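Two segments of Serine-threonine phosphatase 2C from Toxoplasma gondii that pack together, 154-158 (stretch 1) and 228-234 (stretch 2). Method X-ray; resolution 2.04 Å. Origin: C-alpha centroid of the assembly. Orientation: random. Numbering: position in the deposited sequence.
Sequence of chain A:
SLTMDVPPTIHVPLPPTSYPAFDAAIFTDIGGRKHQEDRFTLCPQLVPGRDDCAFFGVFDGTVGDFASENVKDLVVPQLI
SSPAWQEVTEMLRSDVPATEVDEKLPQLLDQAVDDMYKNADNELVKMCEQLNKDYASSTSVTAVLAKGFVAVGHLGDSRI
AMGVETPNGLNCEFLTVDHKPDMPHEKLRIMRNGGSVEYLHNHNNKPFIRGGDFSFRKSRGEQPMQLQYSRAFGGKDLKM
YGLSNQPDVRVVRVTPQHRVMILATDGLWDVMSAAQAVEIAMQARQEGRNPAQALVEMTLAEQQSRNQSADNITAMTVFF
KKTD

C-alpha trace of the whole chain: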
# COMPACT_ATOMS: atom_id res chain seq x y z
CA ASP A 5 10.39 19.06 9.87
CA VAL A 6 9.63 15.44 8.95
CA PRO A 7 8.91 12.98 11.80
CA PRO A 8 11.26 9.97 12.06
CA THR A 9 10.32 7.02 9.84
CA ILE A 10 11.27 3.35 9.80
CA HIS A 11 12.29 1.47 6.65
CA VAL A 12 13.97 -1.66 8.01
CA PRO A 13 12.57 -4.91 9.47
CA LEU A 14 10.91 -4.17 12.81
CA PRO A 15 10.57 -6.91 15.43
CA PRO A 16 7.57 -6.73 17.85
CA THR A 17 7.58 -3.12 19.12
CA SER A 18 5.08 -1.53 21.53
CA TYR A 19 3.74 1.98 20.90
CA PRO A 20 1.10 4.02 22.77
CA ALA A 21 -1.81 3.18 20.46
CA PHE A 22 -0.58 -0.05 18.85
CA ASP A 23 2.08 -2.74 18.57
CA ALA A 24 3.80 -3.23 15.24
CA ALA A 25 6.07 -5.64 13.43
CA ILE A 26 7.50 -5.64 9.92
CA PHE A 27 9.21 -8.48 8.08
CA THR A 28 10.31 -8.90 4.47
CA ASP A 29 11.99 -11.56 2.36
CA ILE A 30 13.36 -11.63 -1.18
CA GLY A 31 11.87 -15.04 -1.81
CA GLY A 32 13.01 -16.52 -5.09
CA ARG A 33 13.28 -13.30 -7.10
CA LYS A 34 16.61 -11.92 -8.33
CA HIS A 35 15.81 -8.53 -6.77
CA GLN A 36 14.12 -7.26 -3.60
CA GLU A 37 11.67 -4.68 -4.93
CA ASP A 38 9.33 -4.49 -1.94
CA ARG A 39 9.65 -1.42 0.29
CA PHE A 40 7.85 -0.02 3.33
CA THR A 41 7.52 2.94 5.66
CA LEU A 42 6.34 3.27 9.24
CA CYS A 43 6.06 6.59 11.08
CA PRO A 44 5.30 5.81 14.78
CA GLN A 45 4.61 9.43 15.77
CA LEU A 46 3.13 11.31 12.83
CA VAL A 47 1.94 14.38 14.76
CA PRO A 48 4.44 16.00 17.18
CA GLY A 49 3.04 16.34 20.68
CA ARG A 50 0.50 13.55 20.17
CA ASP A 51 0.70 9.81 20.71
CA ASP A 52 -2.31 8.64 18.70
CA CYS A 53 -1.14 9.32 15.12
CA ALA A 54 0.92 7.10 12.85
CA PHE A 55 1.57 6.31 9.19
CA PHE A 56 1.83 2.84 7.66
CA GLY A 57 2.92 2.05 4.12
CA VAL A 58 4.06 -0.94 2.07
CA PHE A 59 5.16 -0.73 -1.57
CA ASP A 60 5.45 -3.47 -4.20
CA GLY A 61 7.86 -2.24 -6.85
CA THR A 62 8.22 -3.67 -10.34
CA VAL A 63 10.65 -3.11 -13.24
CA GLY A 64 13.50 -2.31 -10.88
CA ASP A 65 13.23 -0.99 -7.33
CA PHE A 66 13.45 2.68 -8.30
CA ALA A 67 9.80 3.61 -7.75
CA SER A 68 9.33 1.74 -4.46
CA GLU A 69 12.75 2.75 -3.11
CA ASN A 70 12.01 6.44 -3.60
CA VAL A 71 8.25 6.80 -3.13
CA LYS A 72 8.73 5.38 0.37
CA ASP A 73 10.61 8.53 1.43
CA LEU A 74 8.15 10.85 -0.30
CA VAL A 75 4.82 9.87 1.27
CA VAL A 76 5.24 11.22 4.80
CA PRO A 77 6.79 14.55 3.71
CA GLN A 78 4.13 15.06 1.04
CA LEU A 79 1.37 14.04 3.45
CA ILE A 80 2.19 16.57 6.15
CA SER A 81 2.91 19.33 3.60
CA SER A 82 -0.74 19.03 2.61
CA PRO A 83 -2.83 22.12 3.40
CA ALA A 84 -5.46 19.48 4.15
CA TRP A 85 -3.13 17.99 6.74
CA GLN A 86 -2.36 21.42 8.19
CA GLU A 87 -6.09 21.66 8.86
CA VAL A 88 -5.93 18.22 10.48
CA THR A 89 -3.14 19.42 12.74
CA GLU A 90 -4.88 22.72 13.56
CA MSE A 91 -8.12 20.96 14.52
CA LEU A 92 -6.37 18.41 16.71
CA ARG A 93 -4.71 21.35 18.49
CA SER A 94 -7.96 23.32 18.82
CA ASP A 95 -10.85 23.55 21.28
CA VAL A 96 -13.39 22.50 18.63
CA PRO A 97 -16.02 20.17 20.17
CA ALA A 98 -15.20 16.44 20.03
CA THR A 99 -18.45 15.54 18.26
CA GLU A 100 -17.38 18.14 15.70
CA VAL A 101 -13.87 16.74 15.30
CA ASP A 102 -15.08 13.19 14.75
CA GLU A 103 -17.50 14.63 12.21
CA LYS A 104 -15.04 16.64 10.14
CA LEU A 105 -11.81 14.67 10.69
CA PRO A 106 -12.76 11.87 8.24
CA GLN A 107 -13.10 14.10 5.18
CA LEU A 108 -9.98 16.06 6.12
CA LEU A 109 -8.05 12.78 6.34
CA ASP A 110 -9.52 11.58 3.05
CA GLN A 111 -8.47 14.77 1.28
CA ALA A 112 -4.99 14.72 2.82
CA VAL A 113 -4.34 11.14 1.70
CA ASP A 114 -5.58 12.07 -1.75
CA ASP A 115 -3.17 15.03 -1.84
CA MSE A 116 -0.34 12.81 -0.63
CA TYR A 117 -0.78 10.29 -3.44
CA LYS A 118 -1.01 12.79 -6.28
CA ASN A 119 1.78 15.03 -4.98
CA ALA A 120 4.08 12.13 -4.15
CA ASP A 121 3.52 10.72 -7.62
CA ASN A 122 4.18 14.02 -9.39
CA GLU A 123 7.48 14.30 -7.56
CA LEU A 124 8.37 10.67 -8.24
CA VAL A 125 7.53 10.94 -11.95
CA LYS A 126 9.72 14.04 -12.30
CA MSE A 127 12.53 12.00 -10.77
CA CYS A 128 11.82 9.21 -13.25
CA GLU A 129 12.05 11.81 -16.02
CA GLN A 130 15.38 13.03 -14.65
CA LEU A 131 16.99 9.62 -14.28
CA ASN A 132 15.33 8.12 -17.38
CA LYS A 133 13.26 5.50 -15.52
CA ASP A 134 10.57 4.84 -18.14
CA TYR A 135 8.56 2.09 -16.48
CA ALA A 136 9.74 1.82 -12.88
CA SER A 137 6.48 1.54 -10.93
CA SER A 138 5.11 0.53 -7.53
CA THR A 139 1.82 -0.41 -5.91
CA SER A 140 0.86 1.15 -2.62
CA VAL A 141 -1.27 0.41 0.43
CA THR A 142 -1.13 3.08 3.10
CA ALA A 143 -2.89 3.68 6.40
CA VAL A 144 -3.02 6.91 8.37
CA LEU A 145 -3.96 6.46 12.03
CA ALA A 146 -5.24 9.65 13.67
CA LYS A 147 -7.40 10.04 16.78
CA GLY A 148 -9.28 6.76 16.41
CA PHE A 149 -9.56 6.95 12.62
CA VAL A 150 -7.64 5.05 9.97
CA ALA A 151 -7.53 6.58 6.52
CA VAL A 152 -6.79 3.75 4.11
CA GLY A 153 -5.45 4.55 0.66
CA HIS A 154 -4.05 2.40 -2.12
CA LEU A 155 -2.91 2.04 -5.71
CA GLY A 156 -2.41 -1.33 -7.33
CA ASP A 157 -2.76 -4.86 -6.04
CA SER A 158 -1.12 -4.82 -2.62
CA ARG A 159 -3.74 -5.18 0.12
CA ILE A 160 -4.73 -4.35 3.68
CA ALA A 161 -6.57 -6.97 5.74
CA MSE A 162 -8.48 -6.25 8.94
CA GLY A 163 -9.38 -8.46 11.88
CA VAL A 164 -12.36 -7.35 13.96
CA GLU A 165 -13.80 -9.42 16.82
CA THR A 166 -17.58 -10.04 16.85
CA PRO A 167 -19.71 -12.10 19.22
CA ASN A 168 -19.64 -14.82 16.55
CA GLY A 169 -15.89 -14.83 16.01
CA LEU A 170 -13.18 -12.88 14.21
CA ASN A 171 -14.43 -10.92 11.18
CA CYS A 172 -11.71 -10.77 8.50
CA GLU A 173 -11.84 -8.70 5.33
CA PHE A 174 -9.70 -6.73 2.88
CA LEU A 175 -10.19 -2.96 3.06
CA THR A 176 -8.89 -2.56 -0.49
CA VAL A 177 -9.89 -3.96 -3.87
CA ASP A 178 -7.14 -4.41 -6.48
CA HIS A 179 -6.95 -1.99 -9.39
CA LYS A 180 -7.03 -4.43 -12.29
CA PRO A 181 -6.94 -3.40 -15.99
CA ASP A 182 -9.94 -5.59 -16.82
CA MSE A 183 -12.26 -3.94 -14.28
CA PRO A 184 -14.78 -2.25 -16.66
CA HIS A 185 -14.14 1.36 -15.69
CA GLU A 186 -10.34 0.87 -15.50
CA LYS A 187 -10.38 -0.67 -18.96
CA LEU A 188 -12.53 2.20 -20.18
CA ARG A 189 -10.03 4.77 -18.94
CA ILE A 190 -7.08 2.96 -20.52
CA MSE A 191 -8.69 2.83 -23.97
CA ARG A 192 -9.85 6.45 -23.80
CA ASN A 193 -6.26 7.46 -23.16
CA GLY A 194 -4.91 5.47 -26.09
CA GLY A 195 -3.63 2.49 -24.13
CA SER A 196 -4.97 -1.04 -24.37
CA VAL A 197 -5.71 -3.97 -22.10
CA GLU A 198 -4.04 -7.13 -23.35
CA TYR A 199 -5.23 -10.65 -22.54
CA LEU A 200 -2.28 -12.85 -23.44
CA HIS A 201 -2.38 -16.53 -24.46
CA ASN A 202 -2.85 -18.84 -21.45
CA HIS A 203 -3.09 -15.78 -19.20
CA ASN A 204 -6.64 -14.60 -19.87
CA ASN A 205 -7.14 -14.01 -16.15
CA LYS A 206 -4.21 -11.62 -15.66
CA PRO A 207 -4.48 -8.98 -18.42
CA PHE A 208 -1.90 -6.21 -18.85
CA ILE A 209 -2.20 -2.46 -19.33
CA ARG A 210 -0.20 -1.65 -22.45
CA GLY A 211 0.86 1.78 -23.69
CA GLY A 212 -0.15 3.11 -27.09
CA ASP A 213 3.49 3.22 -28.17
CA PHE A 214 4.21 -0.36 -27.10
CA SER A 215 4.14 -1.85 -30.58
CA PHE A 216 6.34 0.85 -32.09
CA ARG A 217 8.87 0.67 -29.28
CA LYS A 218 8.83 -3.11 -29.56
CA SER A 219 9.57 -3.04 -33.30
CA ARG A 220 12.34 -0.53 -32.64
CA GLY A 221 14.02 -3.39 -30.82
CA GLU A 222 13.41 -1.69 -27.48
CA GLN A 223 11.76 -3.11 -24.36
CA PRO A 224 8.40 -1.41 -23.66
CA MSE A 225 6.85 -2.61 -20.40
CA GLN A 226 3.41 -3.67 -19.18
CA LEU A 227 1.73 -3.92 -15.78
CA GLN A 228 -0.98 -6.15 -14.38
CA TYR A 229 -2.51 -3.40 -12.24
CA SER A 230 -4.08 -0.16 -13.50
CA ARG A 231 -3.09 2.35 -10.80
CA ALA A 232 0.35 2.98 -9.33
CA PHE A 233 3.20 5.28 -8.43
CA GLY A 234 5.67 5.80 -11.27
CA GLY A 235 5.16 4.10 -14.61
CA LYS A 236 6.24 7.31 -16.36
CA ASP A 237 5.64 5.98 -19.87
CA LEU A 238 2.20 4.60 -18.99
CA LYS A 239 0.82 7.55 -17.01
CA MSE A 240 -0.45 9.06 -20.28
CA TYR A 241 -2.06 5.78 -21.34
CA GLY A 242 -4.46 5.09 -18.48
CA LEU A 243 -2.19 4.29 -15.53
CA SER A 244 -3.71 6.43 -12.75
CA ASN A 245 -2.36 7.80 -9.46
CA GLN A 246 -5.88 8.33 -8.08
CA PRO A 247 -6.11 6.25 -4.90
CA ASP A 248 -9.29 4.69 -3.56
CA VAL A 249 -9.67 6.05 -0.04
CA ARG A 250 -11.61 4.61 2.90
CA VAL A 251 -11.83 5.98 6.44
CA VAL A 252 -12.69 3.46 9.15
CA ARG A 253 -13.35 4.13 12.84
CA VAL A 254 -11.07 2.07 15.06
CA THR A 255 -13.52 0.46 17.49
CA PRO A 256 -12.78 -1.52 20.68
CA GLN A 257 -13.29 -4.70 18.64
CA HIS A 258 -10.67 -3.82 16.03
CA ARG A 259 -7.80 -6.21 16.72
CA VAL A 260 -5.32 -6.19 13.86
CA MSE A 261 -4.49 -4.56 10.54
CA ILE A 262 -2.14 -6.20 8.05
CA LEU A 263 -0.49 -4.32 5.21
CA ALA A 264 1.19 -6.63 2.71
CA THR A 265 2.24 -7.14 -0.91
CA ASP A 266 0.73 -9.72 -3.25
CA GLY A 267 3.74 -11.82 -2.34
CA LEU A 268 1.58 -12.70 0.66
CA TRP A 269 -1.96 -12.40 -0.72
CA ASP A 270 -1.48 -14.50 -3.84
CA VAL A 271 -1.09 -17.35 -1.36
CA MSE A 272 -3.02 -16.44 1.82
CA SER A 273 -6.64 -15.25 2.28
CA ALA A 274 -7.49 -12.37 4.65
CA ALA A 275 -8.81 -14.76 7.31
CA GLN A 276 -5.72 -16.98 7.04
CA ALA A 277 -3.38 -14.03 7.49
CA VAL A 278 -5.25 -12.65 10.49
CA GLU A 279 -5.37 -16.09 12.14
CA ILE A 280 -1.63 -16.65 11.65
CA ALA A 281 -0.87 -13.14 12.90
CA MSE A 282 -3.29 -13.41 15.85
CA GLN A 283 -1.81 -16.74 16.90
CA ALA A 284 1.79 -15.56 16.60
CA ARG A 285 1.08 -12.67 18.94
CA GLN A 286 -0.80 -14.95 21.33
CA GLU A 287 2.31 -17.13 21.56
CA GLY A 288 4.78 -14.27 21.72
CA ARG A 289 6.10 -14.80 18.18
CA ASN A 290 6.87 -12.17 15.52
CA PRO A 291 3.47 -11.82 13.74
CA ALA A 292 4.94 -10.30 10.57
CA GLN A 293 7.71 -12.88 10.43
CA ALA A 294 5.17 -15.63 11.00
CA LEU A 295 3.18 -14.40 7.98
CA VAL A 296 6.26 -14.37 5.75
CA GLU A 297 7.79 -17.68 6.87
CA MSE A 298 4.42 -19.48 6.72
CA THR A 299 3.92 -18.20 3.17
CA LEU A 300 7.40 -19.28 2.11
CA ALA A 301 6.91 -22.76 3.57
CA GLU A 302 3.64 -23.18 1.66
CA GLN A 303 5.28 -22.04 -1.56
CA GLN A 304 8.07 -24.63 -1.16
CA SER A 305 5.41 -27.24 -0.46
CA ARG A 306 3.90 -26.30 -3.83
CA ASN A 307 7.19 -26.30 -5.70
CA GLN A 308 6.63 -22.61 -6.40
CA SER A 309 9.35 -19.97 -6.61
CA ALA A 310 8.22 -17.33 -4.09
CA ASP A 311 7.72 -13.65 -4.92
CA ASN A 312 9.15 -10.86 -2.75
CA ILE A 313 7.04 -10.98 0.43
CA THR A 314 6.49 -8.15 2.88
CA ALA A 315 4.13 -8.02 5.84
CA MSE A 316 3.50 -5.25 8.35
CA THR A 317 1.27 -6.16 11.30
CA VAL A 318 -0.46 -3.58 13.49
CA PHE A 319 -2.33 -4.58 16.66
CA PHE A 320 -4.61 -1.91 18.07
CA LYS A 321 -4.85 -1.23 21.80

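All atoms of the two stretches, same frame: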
# COMPACT_ATOMS: atom_id res chain seq x y z
N HIS A 154 -4.83 3.36 -1.36
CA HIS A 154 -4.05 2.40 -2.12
C HIS A 154 -4.08 2.59 -3.63
O HIS A 154 -4.97 3.24 -4.18
CB HIS A 154 -4.46 0.95 -1.80
CG HIS A 154 -5.53 0.40 -2.69
ND1 HIS A 154 -6.86 0.76 -2.58
CD2 HIS A 154 -5.47 -0.52 -3.68
CE1 HIS A 154 -7.57 0.08 -3.46
NE2 HIS A 154 -6.76 -0.70 -4.14
N LEU A 155 -3.07 2.02 -4.27
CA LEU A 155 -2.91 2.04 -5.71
C LEU A 155 -2.33 0.69 -6.06
O LEU A 155 -1.29 0.30 -5.51
CB LEU A 155 -1.92 3.13 -6.14
CG LEU A 155 -2.28 4.61 -6.02
CD1 LEU A 155 -1.08 5.44 -6.46
CD2 LEU A 155 -3.49 4.94 -6.90
N GLY A 156 -2.98 -0.06 -6.94
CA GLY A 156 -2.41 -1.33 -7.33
C GLY A 156 -3.04 -2.58 -6.74
O GLY A 156 -4.23 -2.59 -6.45
N ASP A 157 -2.23 -3.62 -6.56
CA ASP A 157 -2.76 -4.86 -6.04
C ASP A 157 -2.17 -5.35 -4.74
O ASP A 157 -2.20 -6.55 -4.46
CB ASP A 157 -2.67 -5.96 -7.10
CG ASP A 157 -1.27 -6.12 -7.64
OD1 ASP A 157 -0.32 -5.64 -6.99
OD2 ASP A 157 -1.13 -6.73 -8.71
N SER A 158 -1.60 -4.45 -3.95
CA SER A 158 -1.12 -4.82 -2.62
C SER A 158 -2.40 -4.64 -1.80
O SER A 158 -3.30 -3.90 -2.23
CB SER A 158 -0.04 -3.85 -2.12
OG SER A 158 1.19 -4.08 -2.79
N GLN A 228 0.25 -5.41 -14.58
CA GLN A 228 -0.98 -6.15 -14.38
C GLN A 228 -1.93 -5.47 -13.40
O GLN A 228 -2.89 -6.06 -12.93
CB GLN A 228 -0.67 -7.59 -13.97
CG GLN A 228 -0.13 -8.38 -15.15
CD GLN A 228 0.31 -9.78 -14.78
OE1 GLN A 228 1.15 -9.97 -13.90
NE2 GLN A 228 -0.25 -10.77 -15.46
N TYR A 229 -1.64 -4.21 -13.08
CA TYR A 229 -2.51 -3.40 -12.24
C TYR A 229 -2.63 -2.05 -12.94
O TYR A 229 -1.69 -1.59 -13.61
CB TYR A 229 -1.98 -3.28 -10.80
CG TYR A 229 -0.52 -2.99 -10.62
CD1 TYR A 229 -0.06 -1.68 -10.51
CD2 TYR A 229 0.41 -4.02 -10.52
CE1 TYR A 229 1.29 -1.41 -10.29
CE2 TYR A 229 1.76 -3.76 -10.31
CZ TYR A 229 2.19 -2.45 -10.20
OH TYR A 229 3.52 -2.18 -9.97
N SER A 230 -3.79 -1.42 -12.81
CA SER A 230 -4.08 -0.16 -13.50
C SER A 230 -3.85 1.18 -12.79
O SER A 230 -4.13 2.24 -13.36
CB SER A 230 -5.52 -0.22 -14.00
OG SER A 230 -6.34 -0.81 -13.01
N ARG A 231 -3.38 1.13 -11.55
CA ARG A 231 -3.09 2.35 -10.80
C ARG A 231 -1.78 2.11 -10.06
O ARG A 231 -1.54 1.01 -9.57
CB ARG A 231 -4.22 2.68 -9.82
CG ARG A 231 -5.57 2.84 -10.50
CD ARG A 231 -6.57 3.57 -9.62
NE ARG A 231 -7.93 3.46 -10.13
CZ ARG A 231 -8.99 4.04 -9.57
NH1 ARG A 231 -8.83 4.79 -8.48
NH2 ARG A 231 -10.20 3.86 -10.08
N ALA A 232 -0.94 3.13 -9.99
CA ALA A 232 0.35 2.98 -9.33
C ALA A 232 1.19 4.24 -9.30
O ALA A 232 0.87 5.25 -9.95
CB ALA A 232 1.14 1.89 -10.04
N PHE A 233 2.25 4.18 -8.51
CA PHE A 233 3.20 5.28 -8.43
C PHE A 233 4.19 4.99 -9.56
O PHE A 233 4.49 3.83 -9.83
CB PHE A 233 3.97 5.25 -7.11
CG PHE A 233 3.24 5.87 -5.96
CD1 PHE A 233 2.83 7.20 -6.01
CD2 PHE A 233 3.03 5.15 -4.79
CE1 PHE A 233 2.22 7.80 -4.92
CE2 PHE A 233 2.41 5.74 -3.69
CZ PHE A 233 2.01 7.07 -3.76
N GLY A 234 4.70 6.03 -10.21
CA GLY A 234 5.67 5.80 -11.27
C GLY A 234 5.05 5.42 -12.60
O GLY A 234 4.02 5.96 -12.98

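The contact between 154-158 and 228-234 is small, burying 316 Å² summed over both sides, and no two touching residues lie closer than 72 apart in sequence. Three residues carry much of it: Leu155, with 92 Å² covered by the other stretch, then Tyr229 with 48 Å² and Arg231 with 46 Å². No hydrogen bond links the two stretches, so the evidence rests on packing distances.

Leu155 is the centre. Its CA lies 5.0 Å from the CA of Ala232, the closest approach of the two backbones by that measure. The CA-to-CB bond of Leu155 points sideways relative to the other stretch, and the m,t rotamer (chi1 -70°, chi2 177°) carries the two methyls along it. The coordinates separate their roles. CD2 sits 3.8 Å from Arg231 CB, whereas CD1 lies 3.8 Å from Ala232 C and 4.1 Å from Phe233 N, against the backbone. The same CD1 is 4.2 Å from the centroid of the Phe233 ring and only 3° off the ring normal, which places the methyl almost exactly over the middle of one face. This is a CH-pi contact; the nearest ring atom, Phe233 CD1, is 4.3 Å from Leu155 CD1. Phe233 starts with its CA-to-CB bond sideways, but the end of its side chain comes nearer.

Arg231 contributes through its backbone and the base of its side chain. Its CA-to-CB bond points toward stretch 1, yet the end of the side chain leads away. The aliphatic base therefore meets Leu155, while NE, NH1 and NH2 are hydrogen-bonded elsewhere in the structure. The carbonyl of Arg231 faces the Leu155-Gly156 peptide: its O is 3.6 Å from Leu155 C and 3.2 Å from Gly156 N. The latter distance alone would suggest a hydrogen bond, but the angle is poor and the pair does not qualify as one.

Tyr229 points its CA-to-CB bond toward stretch 1 and packs against the loop that follows the strand. Its CD1 lies 4.0 Å from Gly156 CA, and its CD2 lies 3.6 Å from Asp157 OD2. Both neighbours approach the ring obliquely. Although the CA-to-CB bond of Asp157 runs sideways, the end of its side chain comes nearer; OD2 is also hydrogen-bonded elsewhere in the structure, so the ring contact is not its sole interaction.

The backbone of Gly156 accounts for glycine here. At phi/psi 104/-149 a CB would be jammed against the carbonyl O of Leu155, which by itself calls for glycine. An ideally placed CB would also stand 3.6 Å from Arg231 O and 3.7 Å from Tyr229 CD1, near contact distance, so the other stretch alone would not exclude a CB. Ala232, by contrast, turns its CB away, 5.1 Å from stretch 1 at its nearest, and meets Leu155 through its main chain.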